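Local structure of probable zinc protease PqqL (6OFT) at residues V268-E271 and Q272-I275; F274-Q277 and A278-M282; Q411-V414 and Q415-A418; L417-K420 and W421-R425. The protein probably acts as a zinc-dependent metalloendopeptidase of the M16 family, this chain being the first half of the periplasmic enzyme. All coordinates share one frame; numbering follows the deposited sequence.

Interaction 1: V268-E271 and Q272-I275; sequences VNDE and QSFI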
loop_
_atom_site.group_PDB
_atom_site.type_symbol
_atom_site.label_atom_id
_atom_site.label_comp_id
_atom_site.label_asym_id
_atom_site.label_seq_id
_atom_site.Cartn_x
_atom_site.Cartn_y
_atom_site.Cartn_z
ATOM N N VAL A 268 -4.958 -6.312 -11.425
ATOM C CA VAL A 268 -5.117 -5.830 -12.800
ATOM C C VAL A 268 -4.036 -6.479 -13.697
ATOM O O VAL A 268 -2.885 -6.029 -13.719
ATOM C CB VAL A 268 -5.184 -4.272 -12.917
ATOM C CG1 VAL A 268 -5.299 -3.821 -14.374
ATOM C CG2 VAL A 268 -6.334 -3.701 -12.098
ATOM N N ASN A 269 -4.413 -7.554 -14.407
ATOM C CA ASN A 269 -3.498 -8.252 -15.318
ATOM C C ASN A 269 -4.103 -8.490 -16.718
ATOM O O ASN A 269 -3.402 -8.991 -17.602
ATOM C CB ASN A 269 -2.939 -9.559 -14.699
ATOM C CG ASN A 269 -3.968 -10.498 -14.133
ATOM O OD1 ASN A 269 -4.944 -10.874 -14.789
ATOM N ND2 ASN A 269 -3.752 -10.913 -12.893
ATOM N N ASP A 270 -5.385 -8.104 -16.921
ATOM C CA ASP A 270 -6.093 -8.240 -18.190
ATOM C C ASP A 270 -7.173 -7.158 -18.349
ATOM O O ASP A 270 -7.350 -6.334 -17.445
ATOM C CB ASP A 270 -6.633 -9.679 -18.401
ATOM C CG ASP A 270 -7.714 -10.170 -17.449
ATOM O OD1 ASP A 270 -8.198 -9.366 -16.631
ATOM O OD2 ASP A 270 -8.095 -11.360 -17.547
ATOM N N GLU A 271 -7.895 -7.167 -19.482
ATOM C CA GLU A 271 -8.925 -6.169 -19.823
ATOM C C GLU A 271 -10.138 -6.174 -18.890
ATOM O O GLU A 271 -10.555 -5.102 -18.454
ATOM C CB GLU A 271 -9.344 -6.297 -21.288
ATOM C CG GLU A 271 -8.172 -6.002 -22.201
ATOM C CD GLU A 271 -8.432 -5.782 -23.677
ATOM O OE1 GLU A 271 -9.589 -5.942 -24.129
ATOM O OE2 GLU A 271 -7.456 -5.459 -24.387
ATOM N N GLN A 272 -10.655 -7.362 -18.539
ATOM C CA GLN A 272 -11.780 -7.542 -17.622
ATOM C C GLN A 272 -11.416 -7.012 -16.219
ATOM O O GLN A 272 -12.206 -6.268 -15.638
ATOM C CB GLN A 272 -12.177 -9.034 -17.569
ATOM C CG GLN A 272 -13.377 -9.361 -16.681
ATOM C CD GLN A 272 -13.565 -10.854 -16.501
ATOM O OE1 GLN A 272 -13.282 -11.418 -15.438
ATOM N NE2 GLN A 272 -14.050 -11.532 -17.532
ATOM N N SER A 273 -10.215 -7.354 -15.693
ATOM C CA SER A 273 -9.809 -6.892 -14.357
ATOM C C SER A 273 -9.435 -5.396 -14.348
ATOM O O SER A 273 -9.625 -4.738 -13.330
ATOM C CB SER A 273 -8.726 -7.783 -13.752
ATOM O OG SER A 273 -7.544 -7.816 -14.534
ATOM N N PHE A 274 -9.010 -4.842 -15.499
ATOM C CA PHE A 274 -8.749 -3.405 -15.635
ATOM C C PHE A 274 -10.091 -2.658 -15.468
ATOM O O PHE A 274 -10.134 -1.643 -14.783
ATOM C CB PHE A 274 -8.119 -3.070 -17.010
ATOM C CG PHE A 274 -7.794 -1.603 -17.225
ATOM C CD1 PHE A 274 -8.755 -0.722 -17.716
ATOM C CD2 PHE A 274 -6.530 -1.104 -16.934
ATOM C CE1 PHE A 274 -8.456 0.633 -17.911
ATOM C CE2 PHE A 274 -6.235 0.255 -17.118
ATOM C CZ PHE A 274 -7.197 1.113 -17.612
ATOM N N ILE A 275 -11.172 -3.174 -16.093
ATOM C CA ILE A 275 -12.517 -2.593 -16.041
ATOM C C ILE A 275 -13.082 -2.675 -14.623
ATOM O O ILE A 275 -13.635 -1.687 -14.147
ATOM C CB ILE A 275 -13.478 -3.213 -17.104
ATOM C CG1 ILE A 275 -13.055 -2.827 -18.537
ATOM C CG2 ILE A 275 -14.950 -2.814 -16.838
ATOM C CD1 ILE A 275 -13.533 -3.803 -19.619
#
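Asp270 is the N-cap of helix 271-296, and its side chain caps Ser273, three residues on. Asp270 OD1 takes the N-H of Ser273 N nearly along its own C-O axis, at 3.0 Å. The same oxygen accepts the hydroxyl, with Ser273 OG 2.7 Å from Asp270 OD1. The two donors arrive from opposite faces of the carboxylate plane, the hydroxyl on the anti side, 32° out of that plane, which fixes the rotation of the acid. Aspartate suits the place: it is short, and its negative charge should suit the positive end of the helix dipole. An alanine here would remove the carboxylate and would probably leave the Ser273 N-H without its cap and the hydroxyl with one partner fewer.

Ser273 OG also accepts from Asn269 N at 3.1 Å, binding the incoming loop to the first turn, and is hydrogen-bonded to Gln267 O. Phe274 N reaches Asp270 O at 3.0 Å. Val268 CG1 lies 3.9 Å from Phe274 CD2, meeting the ring obliquely. Beyond this turn Phe274 packs on Leu404 and Leu408, and Glu271 forms a salt bridge with Arg407. An aspartate whose carboxylate takes the backbone N-H three residues on is a classic helix N-terminal cap.

Interaction 2: F274-Q277 and A278-M282; sequences FIEQ and AEWSM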
loop_
_atom_site.group_PDB
_atom_site.type_symbol
_atom_site.label_atom_id
_atom_site.label_comp_id
_atom_site.label_asym_id
_atom_site.label_seq_id
_atom_site.Cartn_x
_atom_site.Cartn_y
_atom_site.Cartn_z
ATOM N N PHE A 274 -9.010 -4.842 -15.499
ATOM C CA PHE A 274 -8.749 -3.405 -15.635
ATOM C C PHE A 274 -10.091 -2.658 -15.468
ATOM O O PHE A 274 -10.134 -1.643 -14.783
ATOM C CB PHE A 274 -8.119 -3.070 -17.010
ATOM C CG PHE A 274 -7.794 -1.603 -17.225
ATOM C CD1 PHE A 274 -8.755 -0.722 -17.716
ATOM C CD2 PHE A 274 -6.530 -1.104 -16.934
ATOM C CE1 PHE A 274 -8.456 0.633 -17.911
ATOM C CE2 PHE A 274 -6.235 0.255 -17.118
ATOM C CZ PHE A 274 -7.197 1.113 -17.612
ATOM N N ILE A 275 -11.172 -3.174 -16.093
ATOM C CA ILE A 275 -12.517 -2.593 -16.041
ATOM C C ILE A 275 -13.082 -2.675 -14.623
ATOM O O ILE A 275 -13.635 -1.687 -14.147
ATOM C CB ILE A 275 -13.478 -3.213 -17.104
ATOM C CG1 ILE A 275 -13.055 -2.827 -18.537
ATOM C CG2 ILE A 275 -14.950 -2.814 -16.838
ATOM C CD1 ILE A 275 -13.533 -3.803 -19.619
ATOM N N GLU A 276 -12.960 -3.847 -13.964
ATOM C CA GLU A 276 -13.440 -4.068 -12.590
ATOM C C GLU A 276 -12.834 -3.046 -11.629
ATOM O O GLU A 276 -13.571 -2.442 -10.849
ATOM C CB GLU A 276 -13.154 -5.508 -12.132
ATOM C CG GLU A 276 -13.467 -5.790 -10.665
ATOM C CD GLU A 276 -14.599 -6.760 -10.380
ATOM O OE1 GLU A 276 -14.759 -7.739 -11.145
ATOM O OE2 GLU A 276 -15.319 -6.549 -9.377
ATOM N N GLN A 277 -11.507 -2.831 -11.703
ATOM C CA GLN A 277 -10.811 -1.874 -10.830
ATOM C C GLN A 277 -11.253 -0.459 -11.154
ATOM O O GLN A 277 -11.445 0.337 -10.236
ATOM C CB GLN A 277 -9.275 -2.013 -10.959
ATOM C CG GLN A 277 -8.448 -1.206 -9.919
ATOM C CD GLN A 277 -8.217 0.271 -10.230
ATOM O OE1 GLN A 277 -8.463 0.762 -11.337
ATOM N NE2 GLN A 277 -7.719 1.025 -9.251
ATOM N N ALA A 278 -11.384 -0.133 -12.454
ATOM C CA ALA A 278 -11.807 1.199 -12.903
ATOM C C ALA A 278 -13.230 1.542 -12.417
ATOM O O ALA A 278 -13.505 2.697 -12.114
ATOM C CB ALA A 278 -11.731 1.297 -14.421
ATOM N N GLU A 279 -14.117 0.545 -12.338
ATOM C CA GLU A 279 -15.487 0.748 -11.850
ATOM C C GLU A 279 -15.514 1.061 -10.349
ATOM O O GLU A 279 -16.264 1.948 -9.957
ATOM C CB GLU A 279 -16.399 -0.435 -12.195
ATOM C CG GLU A 279 -16.743 -0.480 -13.678
ATOM C CD GLU A 279 -17.849 -1.434 -14.080
ATOM O OE1 GLU A 279 -18.012 -2.479 -13.415
ATOM O OE2 GLU A 279 -18.541 -1.147 -15.082
ATOM N N TRP A 280 -14.685 0.374 -9.518
ATOM C CA TRP A 280 -14.631 0.689 -8.076
ATOM C C TRP A 280 -14.047 2.074 -7.858
ATOM O O TRP A 280 -14.547 2.809 -7.017
ATOM C CB TRP A 280 -13.838 -0.348 -7.251
ATOM C CG TRP A 280 -14.470 -1.703 -7.158
ATOM C CD1 TRP A 280 -13.915 -2.888 -7.543
ATOM C CD2 TRP A 280 -15.792 -2.013 -6.680
ATOM N NE1 TRP A 280 -14.807 -3.918 -7.340
ATOM C CE2 TRP A 280 -15.969 -3.408 -6.817
ATOM C CE3 TRP A 280 -16.849 -1.241 -6.144
ATOM C CZ2 TRP A 280 -17.155 -4.055 -6.433
ATOM C CZ3 TRP A 280 -18.032 -1.873 -5.791
ATOM C CH2 TRP A 280 -18.174 -3.265 -5.920
ATOM N N SER A 281 -13.002 2.426 -8.627
ATOM C CA SER A 281 -12.303 3.709 -8.598
ATOM C C SER A 281 -13.239 4.849 -8.999
ATOM O O SER A 281 -13.194 5.921 -8.395
ATOM C CB SER A 281 -11.100 3.667 -9.537
ATOM O OG SER A 281 -10.450 4.925 -9.602
ATOM N N MET A 282 -14.088 4.612 -10.014
ATOM C CA MET A 282 -15.042 5.610 -10.481
ATOM C C MET A 282 -16.179 5.815 -9.511
ATOM O O MET A 282 -16.551 6.962 -9.305
ATOM C CB MET A 282 -15.534 5.312 -11.884
ATOM C CG MET A 282 -14.556 5.831 -12.904
ATOM S SD MET A 282 -15.084 5.513 -14.563
ATOM C CE MET A 282 -13.595 5.854 -15.407
#
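Glu276 and Trp280, one helical turn apart, lie side by side and point the same way. Their carboxylate and indole planes are 35° apart, and Trp280 NE1 donates a weak hydrogen bond to Glu276 OE2 at 3.4 Å, well bent at 136°. Glu276 reaches it with CG anti to the backbone N (chi1 173°) and a bend at chi2. Trp280 CD1 also comes within 3.4 Å of Glu276 O, which meets the ring obliquely. Glutamate fits because its length carries the acid along the helix to the single N-H of the indole.

Next comes the main-chain bond that spaces the pair, Trp280 N to Glu276 O, weak at 3.3 Å. Its helical neighbours flank it: Glu279 N to Ile275 O at 2.9 Å and Ser281 N to Gln277 O at 3.1 Å. Small Ala278 lets Trp409 approach the helix.

Further out, Ser416 holds Glu279 and Arg362 holds Ser281. A serine in place of Trp280 would probably cost Glu276 OE2 its weak bond from the indole N-H and open a gap against Lys420 and Leu424 of helix 414-425. Glu276 OE2 and Glu279 OE1 stand 6.3 Å apart, and Lys420 makes long, weak ion pairs with both, which would probably ease the repulsion a little.

Interaction 3: Q411-V414 and Q415-A418; sequences QITV and QSLA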
loop_
_atom_site.group_PDB
_atom_site.type_symbol
_atom_site.label_atom_id
_atom_site.label_comp_id
_atom_site.label_asym_id
_atom_site.label_seq_id
_atom_site.Cartn_x
_atom_site.Cartn_y
_atom_site.Cartn_z
ATOM N N GLN A 411 -16.939 0.675 -21.824
ATOM C CA GLN A 411 -17.713 -0.441 -21.275
ATOM C C GLN A 411 -18.301 -0.062 -19.889
ATOM O O GLN A 411 -19.129 -0.796 -19.348
ATOM C CB GLN A 411 -16.828 -1.697 -21.155
ATOM C CG GLN A 411 -16.677 -2.403 -22.490
ATOM C CD GLN A 411 -15.722 -3.545 -22.403
ATOM O OE1 GLN A 411 -16.022 -4.589 -21.823
ATOM N NE2 GLN A 411 -14.543 -3.367 -22.974
ATOM N N ILE A 412 -17.852 1.070 -19.315
ATOM C CA ILE A 412 -18.344 1.556 -18.014
ATOM C C ILE A 412 -19.501 2.509 -18.262
ATOM O O ILE A 412 -19.326 3.539 -18.912
ATOM C CB ILE A 412 -17.206 2.179 -17.163
ATOM C CG1 ILE A 412 -16.062 1.144 -16.964
ATOM C CG2 ILE A 412 -17.746 2.729 -15.806
ATOM C CD1 ILE A 412 -14.778 1.713 -16.428
ATOM N N THR A 413 -20.697 2.139 -17.798
ATOM C CA THR A 413 -21.898 2.953 -18.006
ATOM C C THR A 413 -22.535 3.315 -16.682
ATOM O O THR A 413 -22.142 2.799 -15.638
ATOM C CB THR A 413 -22.919 2.228 -18.910
ATOM O OG1 THR A 413 -23.339 1.022 -18.273
ATOM C CG2 THR A 413 -22.395 1.962 -20.322
ATOM N N VAL A 414 -23.541 4.198 -16.733
ATOM C CA VAL A 414 -24.349 4.590 -15.591
ATOM C C VAL A 414 -25.087 3.325 -15.095
ATOM O O VAL A 414 -25.238 3.141 -13.889
ATOM C CB VAL A 414 -25.295 5.729 -16.046
ATOM C CG1 VAL A 414 -26.641 5.690 -15.339
ATOM C CG2 VAL A 414 -24.610 7.082 -15.879
ATOM N N GLN A 415 -25.459 2.420 -16.033
ATOM C CA GLN A 415 -26.126 1.143 -15.732
ATOM C C GLN A 415 -25.169 0.121 -15.130
ATOM O O GLN A 415 -25.562 -0.594 -14.204
ATOM C CB GLN A 415 -26.824 0.558 -16.982
ATOM C CG GLN A 415 -28.022 1.394 -17.450
ATOM C CD GLN A 415 -27.632 2.556 -18.333
ATOM O OE1 GLN A 415 -26.486 2.694 -18.773
ATOM N NE2 GLN A 415 -28.577 3.429 -18.602
ATOM N N SER A 416 -23.920 0.041 -15.639
ATOM C CA SER A 416 -22.938 -0.918 -15.099
ATOM C C SER A 416 -22.526 -0.532 -13.670
ATOM O O SER A 416 -22.349 -1.401 -12.810
ATOM C CB SER A 416 -21.736 -1.081 -16.032
ATOM O OG SER A 416 -20.814 -0.004 -15.979
ATOM N N LEU A 417 -22.436 0.777 -13.411
ATOM C CA LEU A 417 -22.115 1.306 -12.089
ATOM C C LEU A 417 -23.286 1.157 -11.101
ATOM O O LEU A 417 -23.048 0.969 -9.905
ATOM C CB LEU A 417 -21.660 2.769 -12.183
ATOM C CG LEU A 417 -20.322 3.043 -12.882
ATOM C CD1 LEU A 417 -19.964 4.500 -12.773
ATOM C CD2 LEU A 417 -19.165 2.185 -12.303
ATOM N N ALA A 418 -24.541 1.242 -11.589
ATOM C CA ALA A 418 -25.740 1.087 -10.750
ATOM C C ALA A 418 -25.796 -0.350 -10.262
ATOM O O ALA A 418 -26.141 -0.584 -9.105
ATOM C CB ALA A 418 -27.003 1.440 -11.534
#
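Gln415 and Thr413 meet at the start of helix 414-425, where the glutamine folds back over the cap. A bend at chi2 turns its amide toward the threonine, leaving Gln415 OE1 3.6 Å from Thr413 CB. This is van der Waals company at an exposed corner, where a polar, flexible side chain is at home.

Ser416 carries the main polar grip, which is reciprocal. Its backbone N gives a hydrogen bond to Thr413 OG1 at 2.9 Å, and its hydroxyl OG accepts from Thr413 N at 2.8 Å in a nearly straight bond of 164°. Both hydroxyls stand between their own backbone N and carbonyl carbon (chi1 62° for Thr413, 77° for Ser416), the placement that folds each short side chain back over the other's main chain. Ser416 OG is also hydrogen-bonded to Glu279 OE2 on helix 271-296, a second partner that ties the cap to the neighbouring helix.

Leu417 follows with apolar contact: its CD2 lies 3.8 Å from Ile412 CG2, the two branched chains passing at a slant just outside the cap. Leu417 N also reaches Thr413 O at 3.0 Å. Both side chains are buried, Ile412 packing on Ala278 and Leu417 on Leu286.

Ala418 closes the turn through its N, 3.1 Å from Val414 O; alanine, a good helix former, fits here, its CB touching the same oxygen. Thr413 and Ser416 make a capping box, and the contact of Ile412 with Leu417 across it is the hydrophobic staple often found with such a box at helix N-termini.

Interaction 4: L417-K420 and W421-R425; sequences LAEK and WQQLR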
loop_
_atom_site.group_PDB
_atom_site.type_symbol
_atom_site.label_atom_id
_atom_site.label_comp_id
_atom_site.label_asym_id
_atom_site.label_seq_id
_atom_site.Cartn_x
_atom_site.Cartn_y
_atom_site.Cartn_z
ATOM N N LEU A 417 -22.436 0.777 -13.411
ATOM C CA LEU A 417 -22.115 1.306 -12.089
ATOM C C LEU A 417 -23.286 1.157 -11.101
ATOM O O LEU A 417 -23.048 0.969 -9.905
ATOM C CB LEU A 417 -21.660 2.769 -12.183
ATOM C CG LEU A 417 -20.322 3.043 -12.882
ATOM C CD1 LEU A 417 -19.964 4.500 -12.773
ATOM C CD2 LEU A 417 -19.165 2.185 -12.303
ATOM N N ALA A 418 -24.541 1.242 -11.589
ATOM C CA ALA A 418 -25.740 1.087 -10.750
ATOM C C ALA A 418 -25.796 -0.350 -10.262
ATOM O O ALA A 418 -26.141 -0.584 -9.105
ATOM C CB ALA A 418 -27.003 1.440 -11.534
ATOM N N GLU A 419 -25.387 -1.307 -11.123
ATOM C CA GLU A 419 -25.310 -2.727 -10.790
ATOM C C GLU A 419 -24.282 -2.971 -9.688
ATOM O O GLU A 419 -24.596 -3.654 -8.705
ATOM C CB GLU A 419 -24.954 -3.556 -12.024
ATOM C CG GLU A 419 -25.336 -5.018 -11.882
ATOM C CD GLU A 419 -24.445 -5.970 -12.648
ATOM O OE1 GLU A 419 -24.173 -5.713 -13.843
ATOM O OE2 GLU A 419 -24.020 -6.983 -12.047
ATOM N N LYS A 420 -23.074 -2.390 -9.844
ATOM C CA LYS A 420 -21.967 -2.500 -8.902
ATOM C C LYS A 420 -22.283 -1.839 -7.564
ATOM O O LYS A 420 -21.907 -2.381 -6.509
ATOM C CB LYS A 420 -20.683 -1.914 -9.502
ATOM C CG LYS A 420 -19.818 -2.946 -10.188
ATOM C CD LYS A 420 -18.439 -3.021 -9.542
ATOM C CE LYS A 420 -17.376 -3.651 -10.414
ATOM N NZ LYS A 420 -17.773 -4.987 -10.945
ATOM N N TRP A 421 -22.971 -0.673 -7.602
ATOM C CA TRP A 421 -23.409 0.031 -6.400
ATOM C C TRP A 421 -24.424 -0.820 -5.619
ATOM O O TRP A 421 -24.301 -0.954 -4.396
ATOM C CB TRP A 421 -24.019 1.389 -6.730
ATOM C CG TRP A 421 -24.414 2.148 -5.495
ATOM C CD1 TRP A 421 -25.657 2.217 -4.932
ATOM C CD2 TRP A 421 -23.541 2.899 -4.643
ATOM N NE1 TRP A 421 -25.619 2.995 -3.801
ATOM C CE2 TRP A 421 -24.328 3.416 -3.589
ATOM C CE3 TRP A 421 -22.184 3.271 -4.723
ATOM C CZ2 TRP A 421 -23.799 4.262 -2.604
ATOM C CZ3 TRP A 421 -21.653 4.072 -3.723
ATOM C CH2 TRP A 421 -22.456 4.554 -2.675
ATOM N N GLN A 422 -25.420 -1.395 -6.316
ATOM C CA GLN A 422 -26.406 -2.254 -5.661
ATOM C C GLN A 422 -25.749 -3.483 -5.025
ATOM O O GLN A 422 -26.142 -3.876 -3.924
ATOM C CB GLN A 422 -27.541 -2.647 -6.610
ATOM C CG GLN A 422 -28.820 -2.998 -5.857
ATOM C CD GLN A 422 -29.790 -3.780 -6.696
ATOM O OE1 GLN A 422 -29.778 -5.009 -6.702
ATOM N NE2 GLN A 422 -30.655 -3.085 -7.415
ATOM N N GLN A 423 -24.733 -4.066 -5.686
ATOM C CA GLN A 423 -23.987 -5.217 -5.153
ATOM C C GLN A 423 -23.196 -4.850 -3.891
ATOM O O GLN A 423 -23.226 -5.601 -2.910
ATOM C CB GLN A 423 -23.060 -5.800 -6.216
ATOM C CG GLN A 423 -23.805 -6.605 -7.275
ATOM C CD GLN A 423 -22.959 -6.876 -8.495
ATOM O OE1 GLN A 423 -21.928 -6.233 -8.726
ATOM N NE2 GLN A 423 -23.389 -7.830 -9.313
ATOM N N LEU A 424 -22.536 -3.703 -3.931
ATOM C CA LEU A 424 -21.736 -3.186 -2.796
ATOM C C LEU A 424 -22.663 -2.918 -1.614
ATOM O O LEU A 424 -22.323 -3.297 -0.546
ATOM C CB LEU A 424 -21.016 -1.900 -3.189
ATOM C CG LEU A 424 -20.268 -1.191 -2.067
ATOM C CD1 LEU A 424 -19.099 -2.014 -1.584
ATOM C CD2 LEU A 424 -19.797 0.176 -2.492
ATOM N N ARG A 425 -23.818 -2.367 -1.856
ATOM C CA ARG A 425 -24.770 -2.008 -0.783
ATOM C C ARG A 425 -25.431 -3.257 -0.168
ATOM O O ARG A 425 -25.963 -3.132 0.906
ATOM C CB ARG A 425 -25.761 -0.963 -1.305
ATOM C CG ARG A 425 -25.135 0.375 -1.656
ATOM C CD ARG A 425 -24.758 1.154 -0.421
ATOM N NE ARG A 425 -25.900 1.859 0.107
ATOM C CZ ARG A 425 -26.008 2.304 1.342
ATOM N NH1 ARG A 425 -25.030 2.139 2.204
ATOM N NH2 ARG A 425 -27.098 2.921 1.709
#
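The carboxylate of Glu419 and the amide of Gln423, one turn apart on helix 414-425, are turned almost at right angles, their planes 77° apart. Glu419 OE2 stands 2.9 Å from Gln423 NE2, and the two chains cross at a slant on the exposed side of the helix. The indole of Trp421, by contrast, is buried. Over one of its faces lies Arg425 CG, 3.4 Å above the ring plane and offset toward the rim; the Phe322 ring meets it with planes at about 70°. The indole N-H is satisfied by Asp346, whose charge is probably balanced by its salt bridge with Arg425.

Trp421 has CG anti to its backbone N (chi1 -177°), which swings the indole off the helix toward Leu342 and Ile345 of helix 331-348. Its CB stays close to the preceding turn, 3.3 Å from Leu417 O. Gln423 instead lies back along the helix: its CG is 3.4 Å from Glu419 O, and Gln423 OE1 is 3.7 Å from Lys420 CA. Main-chain bonds hold the turn, Trp421 N to Leu417 O at 2.8 Å and Leu424 N to Lys420 O at 3.0 Å among them.

Residue types follow this two-sided pattern. The apolar and aromatic Leu417, Trp421 and Leu424 face the fold, where they can pack, while the polar Glu419, Gln422 and Gln423 lie on the outer side, where water can reach them. The chemistry is divided accordingly: a buried indole with the aliphatic CG of Arg425 over one face, set against a carboxylate and an amide at the surface.

In the fold
Following the chain, interaction 1 ends the loop after strand 256-264 by capping helix 271-296, and interaction 2 continues that helix, sharing Phe274 and Ile275; Val268 CG2 of the loop also packs on Gln277 CB. Much later, interaction 3 ends the loop after helix 398-408 by capping helix 414-425, and interaction 4 continues it, sharing Leu417 and Ala418. The two pairs stand in series; neither nests in nor crosses the other. They meet in space: Ile275 touches Gln411 and Ile412 of the second loop. Interactions 1 and 4 do not touch. Together they join two helices, helix 271-296 belonging to the M16 inactive domain.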